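PDB 5NFM: YrbA from Sinorhizobium meliloti 2011, which binds divalent metal cations such as copper(II) and, as a BolA-like protein, probably works with monothiol glutaredoxins in iron homeostasis. Local coordinates for residues V35-R41 / T71-E75; Q48-Y53 / L67-S72. The contacts are given in a common frame with arbitrary orientation. Numbering follows the deposited sequence.

Contact 1 of 2, residues V35-R41 / T71-E75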
loop_
_atom_site.group_PDB
_atom_site.type_symbol
_atom_site.label_atom_id
_atom_site.label_comp_id
_atom_site.label_asym_id
_atom_site.label_seq_id
_atom_site.Cartn_x
_atom_site.Cartn_y
_atom_site.Cartn_z
ATOM N N VAL A 35 -1.279 5.546 -0.313
ATOM C CA VAL A 35 -0.064 5.661 0.481
ATOM C C VAL A 35 0.614 6.971 0.109
ATOM O O VAL A 35 0.961 7.185 -1.061
ATOM C CB VAL A 35 0.892 4.475 0.260
ATOM C CG1 VAL A 35 2.067 4.562 1.217
ATOM C CG2 VAL A 35 0.156 3.144 0.412
ATOM N N VAL A 36 0.816 7.831 1.103
ATOM C CA VAL A 36 1.433 9.138 0.920
ATOM C C VAL A 36 2.725 9.142 1.728
ATOM O O VAL A 36 2.695 8.914 2.942
ATOM C CB VAL A 36 0.504 10.270 1.384
ATOM C CG1 VAL A 36 1.153 11.623 1.132
ATOM C CG2 VAL A 36 -0.838 10.187 0.676
ATOM N N ALA A 37 3.858 9.377 1.066
ATOM C CA ALA A 37 5.147 9.253 1.741
ATOM C C ALA A 37 6.154 10.190 1.090
ATOM O O ALA A 37 6.218 10.287 -0.140
ATOM C CB ALA A 37 5.672 7.814 1.660
ATOM N N GLU A 38 6.975 10.840 1.919
ATOM C CA GLU A 38 7.991 11.739 1.378
ATOM C C GLU A 38 8.966 11.012 0.457
ATOM O O GLU A 38 9.428 11.594 -0.539
ATOM C CB GLU A 38 8.731 12.434 2.522
ATOM C CG GLU A 38 9.713 13.499 2.038
ATOM C CD GLU A 38 9.045 14.621 1.255
ATOM O OE1 GLU A 38 7.910 15.012 1.629
ATOM O OE2 GLU A 38 9.655 15.104 0.267
ATOM N N ALA A 39 9.279 9.747 0.762
ATOM C CA ALA A 39 10.204 8.979 -0.061
ATOM C C ALA A 39 9.685 8.792 -1.483
ATOM O O ALA A 39 10.461 8.426 -2.375
ATOM C CB ALA A 39 10.452 7.617 0.583
ATOM N N PHE A 40 8.394 9.035 -1.719
ATOM C CA PHE A 40 7.832 8.931 -3.056
ATOM C C PHE A 40 8.105 10.154 -3.932
ATOM O O PHE A 40 7.918 10.071 -5.153
ATOM C CB PHE A 40 6.319 8.729 -2.963
ATOM C CG PHE A 40 5.883 7.386 -2.395
ATOM C CD1 PHE A 40 6.750 6.309 -2.243
ATOM C CD2 PHE A 40 4.553 7.218 -2.038
ATOM C CE1 PHE A 40 6.283 5.094 -1.738
ATOM C CE2 PHE A 40 4.084 6.004 -1.545
ATOM C CZ PHE A 40 4.952 4.947 -1.389
ATOM N N ARG A 41 8.503 11.291 -3.355
ATOM C CA ARG A 41 8.641 12.498 -4.163
ATOM C C ARG A 41 9.760 12.315 -5.182
ATOM O O ARG A 41 10.876 11.924 -4.829
ATOM C CB ARG A 41 8.894 13.724 -3.283
ATOM C CG ARG A 41 8.452 15.022 -3.955
ATOM C CD ARG A 41 8.677 16.256 -3.082
ATOM N NE ARG A 41 8.018 16.165 -1.780
ATOM C CZ ARG A 41 6.745 16.478 -1.542
ATOM N NH1 ARG A 41 5.942 16.924 -2.507
ATOM N NH2 ARG A 41 6.271 16.344 -0.308
ATOM N N THR A 71 -0.632 6.399 -4.958
ATOM C CA THR A 71 0.505 6.884 -4.199
ATOM C C THR A 71 0.824 8.323 -4.574
ATOM O O THR A 71 0.553 8.781 -5.689
ATOM C CB THR A 71 1.736 5.988 -4.432
ATOM O OG1 THR A 71 1.951 5.819 -5.833
ATOM C CG2 THR A 71 1.544 4.614 -3.803
ATOM N N SER A 72 1.447 9.028 -3.633
ATOM C CA SER A 72 1.842 10.412 -3.855
ATOM C C SER A 72 2.801 10.829 -2.749
ATOM O O SER A 72 2.931 10.164 -1.718
ATOM C CB SER A 72 0.625 11.342 -3.851
ATOM O OG SER A 72 -0.080 11.216 -2.628
ATOM N N ALA A 73 3.458 11.961 -2.976
ATOM C CA ALA A 73 4.220 12.625 -1.935
ATOM C C ALA A 73 3.324 13.615 -1.189
ATOM O O ALA A 73 2.345 14.115 -1.750
ATOM C CB ALA A 73 5.406 13.370 -2.542
ATOM N N PRO A 74 3.650 13.934 0.068
ATOM C CA PRO A 74 2.800 14.843 0.848
ATOM C C PRO A 74 2.581 16.196 0.186
ATOM O O PRO A 74 3.500 16.819 -0.353
ATOM C CB PRO A 74 3.565 14.992 2.170
ATOM C CG PRO A 74 4.313 13.705 2.303
ATOM C CD PRO A 74 4.713 13.339 0.900
ATOM N N GLU A 75 1.337 16.651 0.266
ATOM C CA GLU A 75 0.955 18.001 -0.113
ATOM C C GLU A 75 1.128 18.942 1.078
ATOM O O GLU A 75 1.443 20.128 0.940
ATOM C CB GLU A 75 -0.513 18.014 -0.535
ATOM C CG GLU A 75 -0.824 17.213 -1.787
ATOM C CD GLU A 75 -0.978 18.065 -3.033
ATOM O OE1 GLU A 75 -1.212 17.446 -4.094
ATOM O OE2 GLU A 75 -0.903 19.312 -2.962
ATOM O OXT GLU A 75 0.941 18.519 2.221
#

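Contact 2 of 2, residues Q48-Y53 / L67-S72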
loop_
_atom_site.group_PDB
_atom_site.type_symbol
_atom_site.label_atom_id
_atom_site.label_comp_id
_atom_site.label_asym_id
_atom_site.label_seq_id
_atom_site.Cartn_x
_atom_site.Cartn_y
_atom_site.Cartn_z
ATOM N N GLN A 48 6.991 4.027 -7.113
ATOM C CA GLN A 48 6.299 4.125 -5.830
ATOM C C GLN A 48 5.561 2.827 -5.522
ATOM O O GLN A 48 5.598 2.315 -4.395
ATOM C CB GLN A 48 5.303 5.290 -5.865
ATOM C CG GLN A 48 5.967 6.645 -6.030
ATOM C CD GLN A 48 4.998 7.750 -6.439
ATOM O OE1 GLN A 48 3.854 7.492 -6.826
ATOM N NE2 GLN A 48 5.456 8.992 -6.361
ATOM N N HIS A 49 4.853 2.299 -6.522
ATOM C CA HIS A 49 4.106 1.069 -6.297
ATOM C C HIS A 49 5.047 -0.084 -5.973
ATOM O O HIS A 49 4.730 -0.923 -5.122
ATOM C CB HIS A 49 3.187 0.774 -7.480
ATOM C CG HIS A 49 2.124 1.810 -7.639
ATOM N ND1 HIS A 49 1.122 1.723 -8.576
ATOM C CD2 HIS A 49 1.944 2.987 -6.985
ATOM C CE1 HIS A 49 0.370 2.810 -8.487
ATOM N NE2 HIS A 49 0.851 3.596 -7.538
ATOM N N GLN A 50 6.232 -0.116 -6.599
ATOM C CA GLN A 50 7.226 -1.129 -6.252
ATOM C C GLN A 50 7.557 -1.090 -4.759
ATOM O O GLN A 50 7.716 -2.141 -4.119
ATOM C CB GLN A 50 8.494 -0.931 -7.096
ATOM C CG GLN A 50 9.562 -1.990 -6.841
ATOM C CD GLN A 50 9.087 -3.363 -7.280
ATOM O OE1 GLN A 50 8.778 -3.570 -8.465
ATOM N NE2 GLN A 50 8.999 -4.302 -6.344
ATOM N N MET A 51 7.711 0.113 -4.196
ATOM C CA MET A 51 8.012 0.228 -2.769
ATOM C C MET A 51 6.886 -0.340 -1.913
ATOM O O MET A 51 7.142 -0.932 -0.855
ATOM C CB MET A 51 8.274 1.686 -2.399
ATOM C CG MET A 51 9.548 2.224 -3.022
ATOM S SD MET A 51 9.834 3.959 -2.641
ATOM C CE MET A 51 10.180 3.860 -0.891
ATOM N N VAL A 52 5.631 -0.147 -2.335
ATOM C CA VAL A 52 4.506 -0.703 -1.585
ATOM C C VAL A 52 4.491 -2.229 -1.686
ATOM O O VAL A 52 4.318 -2.922 -0.678
ATOM C CB VAL A 52 3.170 -0.080 -2.031
ATOM C CG1 VAL A 52 2.023 -0.695 -1.216
ATOM C CG2 VAL A 52 3.197 1.441 -1.851
ATOM N N TYR A 53 4.678 -2.780 -2.897
ATOM C CA TYR A 53 4.761 -4.233 -3.005
ATOM C C TYR A 53 5.868 -4.769 -2.099
ATOM O O TYR A 53 5.684 -5.775 -1.398
ATOM C CB TYR A 53 4.996 -4.687 -4.457
ATOM C CG TYR A 53 3.899 -4.303 -5.427
ATOM C CD1 TYR A 53 2.564 -4.574 -5.153
ATOM C CD2 TYR A 53 4.208 -3.681 -6.630
ATOM C CE1 TYR A 53 1.565 -4.223 -6.048
ATOM C CE2 TYR A 53 3.219 -3.318 -7.525
ATOM C CZ TYR A 53 1.898 -3.583 -7.235
ATOM O OH TYR A 53 0.941 -3.209 -8.148
ATOM N N LEU A 67 -4.550 -5.549 -4.392
ATOM C CA LEU A 67 -4.265 -4.292 -3.695
ATOM C C LEU A 67 -4.107 -3.192 -4.747
ATOM O O LEU A 67 -3.017 -2.990 -5.294
ATOM C CB LEU A 67 -3.019 -4.422 -2.816
ATOM C CG LEU A 67 -2.781 -3.229 -1.883
ATOM C CD1 LEU A 67 -3.900 -3.089 -0.860
ATOM C CD2 LEU A 67 -1.440 -3.370 -1.193
ATOM N N ALA A 68 -5.203 -2.490 -5.039
ATOM C CA ALA A 68 -5.187 -1.413 -6.027
ATOM C C ALA A 68 -4.606 -0.157 -5.381
ATOM O O ALA A 68 -5.061 0.261 -4.315
ATOM C CB ALA A 68 -6.607 -1.143 -6.519
ATOM N N LEU A 69 -3.616 0.455 -6.032
ATOM C CA LEU A 69 -2.762 1.439 -5.384
ATOM C C LEU A 69 -2.942 2.861 -5.910
ATOM O O LEU A 69 -3.099 3.095 -7.116
ATOM C CB LEU A 69 -1.284 1.063 -5.555
ATOM C CG LEU A 69 -0.851 -0.243 -4.878
ATOM C CD1 LEU A 69 0.589 -0.583 -5.227
ATOM C CD2 LEU A 69 -1.022 -0.164 -3.368
ATOM N N GLN A 70 -2.867 3.806 -4.978
ATOM C CA GLN A 70 -2.740 5.226 -5.268
ATOM C C GLN A 70 -1.635 5.755 -4.369
ATOM O O GLN A 70 -1.687 5.560 -3.151
ATOM C CB GLN A 70 -4.068 5.922 -4.958
ATOM C CG GLN A 70 -4.091 7.425 -5.003
ATOM C CD GLN A 70 -5.438 7.970 -4.550
ATOM O OE1 GLN A 70 -6.349 7.208 -4.218
ATOM N NE2 GLN A 70 -5.566 9.289 -4.523
ATOM N N THR A 71 -0.632 6.399 -4.958
ATOM C CA THR A 71 0.505 6.884 -4.199
ATOM C C THR A 71 0.824 8.323 -4.574
ATOM O O THR A 71 0.553 8.781 -5.689
ATOM C CB THR A 71 1.736 5.988 -4.432
ATOM O OG1 THR A 71 1.951 5.819 -5.833
ATOM C CG2 THR A 71 1.544 4.614 -3.803
ATOM N N SER A 72 1.447 9.028 -3.633
ATOM C CA SER A 72 1.842 10.412 -3.855
ATOM C C SER A 72 2.801 10.829 -2.749
ATOM O O SER A 72 2.931 10.164 -1.718
ATOM C CB SER A 72 0.625 11.342 -3.851
ATOM O OG SER A 72 -0.080 11.216 -2.628
HETATM O O HOH W 1 1.577 8.422 -8.223
HETATM O O HOH W 2 -0.440 6.229 -7.834
HETATM O O HOH W 3 -1.569 -3.562 -7.489
#

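Contact 1 of 2, residues V35-R41 / T71-E75
The parallel strands 31-36 and 67-72 end side by side here, and the segments that follow stay in touch. Backbone hydrogen bonds set the register, Val35 opposite Thr71 and Val36 opposite Ser72: Ser72 N donates to Val35 O (3.2 Å), and Ala37 N to Ser72 O (3.0 Å). The same carbonyls receive CA-H...O contacts, Thr71 CA to Val35 O and Val36 CA to Ser72 O, both 3.2 Å. Residues 38-40 form a 3-10 turn, with Phe40 N bonded to Ala37 O (3.0 Å), swinging the chain back over residues 72-74.

Polar side chains close this end. The Arg41 guanidinium reaches Pro74 O through NH2 (2.8 Å) and, weakly, through NH1 (3.3 Å). A salt bridge holds it, Arg41 NE to Glu38 OE2 (2.8 Å), with Arg41 NH2 to Glu38 OE1 (2.9 Å) as its second hydrogen bond. Ala73 CB lies against one guanidinium face, 3.5 Å from Arg41 CZ.

Nonpolar and van der Waals contacts fill the rest. Pro74 CD sits 3.5 Å from Ala37 C and 4.0 Å from Val36 CG1. On the other face of the sheet, Phe40 CE2 meets Thr71 CG2 at 3.7 Å, while the Phe40 ring edge approaches the backbone, Phe40 CD2 to Ser72 O at 3.4 Å.

This is the C-terminal end of the BolA-type sheet's parallel pair: strand 67-72 is outermost and leads into the chain's tail, while middle strand 31-36 also pairs antiparallel with strand 18-23, Val36 making a backbone hydrogen bond with Arg18. Phe40 is covered by Met51 and Val52 of helix 45-56 and by Ile14.

Contact 2 of 2, residues Q48-Y53 / L67-S72
Helix 48-53 lies across strand 67-72 at 119°, the axes 9.0 Å apart at closest approach, and Leu67, Leu69 and Thr71 all point their CA-to-CB bonds at it. Thr71 adopts the p rotamer, which places OG1 where it donates to Gln48 OE1 at 2.7 Å. Gln48, m at chi1 and t at chi2, extends from the helix toward the strand to receive it; the same OE1 accepts from water 1, which also donates to Thr71 O (2.8 Å each). The other end of this amide, NE2, bonds to Phe40 O.

One residue on, His49 takes an m rotamer that lays its ring over the strand: Leu69 CB stands 3.8 Å from the ring centroid, only 7° off the normal, a CH-pi contact. The ring edge faces Thr71, and water 2 bridges His49 NE2 to Thr71 N, 2.9 Å from each. In the BolA fold, alpha-beta-beta-alpha-alpha-beta, helix 45-56 lies in the crossover joining the parallel strands 31-36 and 67-72 and shares this face of the sheet with helix 5-13.

The mt rotamer of Leu69 aims its methyls at the helix. Leu69 CD1 meets His49 CB at 3.7 Å and the Tyr53 ring off-centre, 4.2 Å from its centroid; Leu69 CD2 lies 3.8 Å from Val52 CG1. Val52, t at chi1, also places CG2 4.1 Å from Thr71 CG2 and CG1 4.4 Å from Leu67 CD2. The m rotamer of Tyr53 brings OH within 2.6 Å of water 3, which is also hydrogen-bonded to Leu67 O at 2.7 Å.

Contacts 1 and 2 share Thr71 and Ser72 at the end of strand 67-72, their centres about 10 Å apart. In contact 1 this strand pairs edgewise with strand 31-36; in contact 2 one of its faces receives helix 45-56. Phe40 joins them: Gln48 NE2 hydrogen-bonds to Phe40 O (2.9 Å), while Phe40 CE1 packs 3.8 Å from Met51 SD and Phe40 CZ 3.9 Å from Val52 CG2. The ladder continues, Val35 N to Gln70 O at 2.9 Å. Neither contact includes a metal ligand: the sites lie beyond the strand's other end, the Leu67 side chain being about 9 Å from the lithium ion and 10 Å from the copper ion bound by His30 and His65.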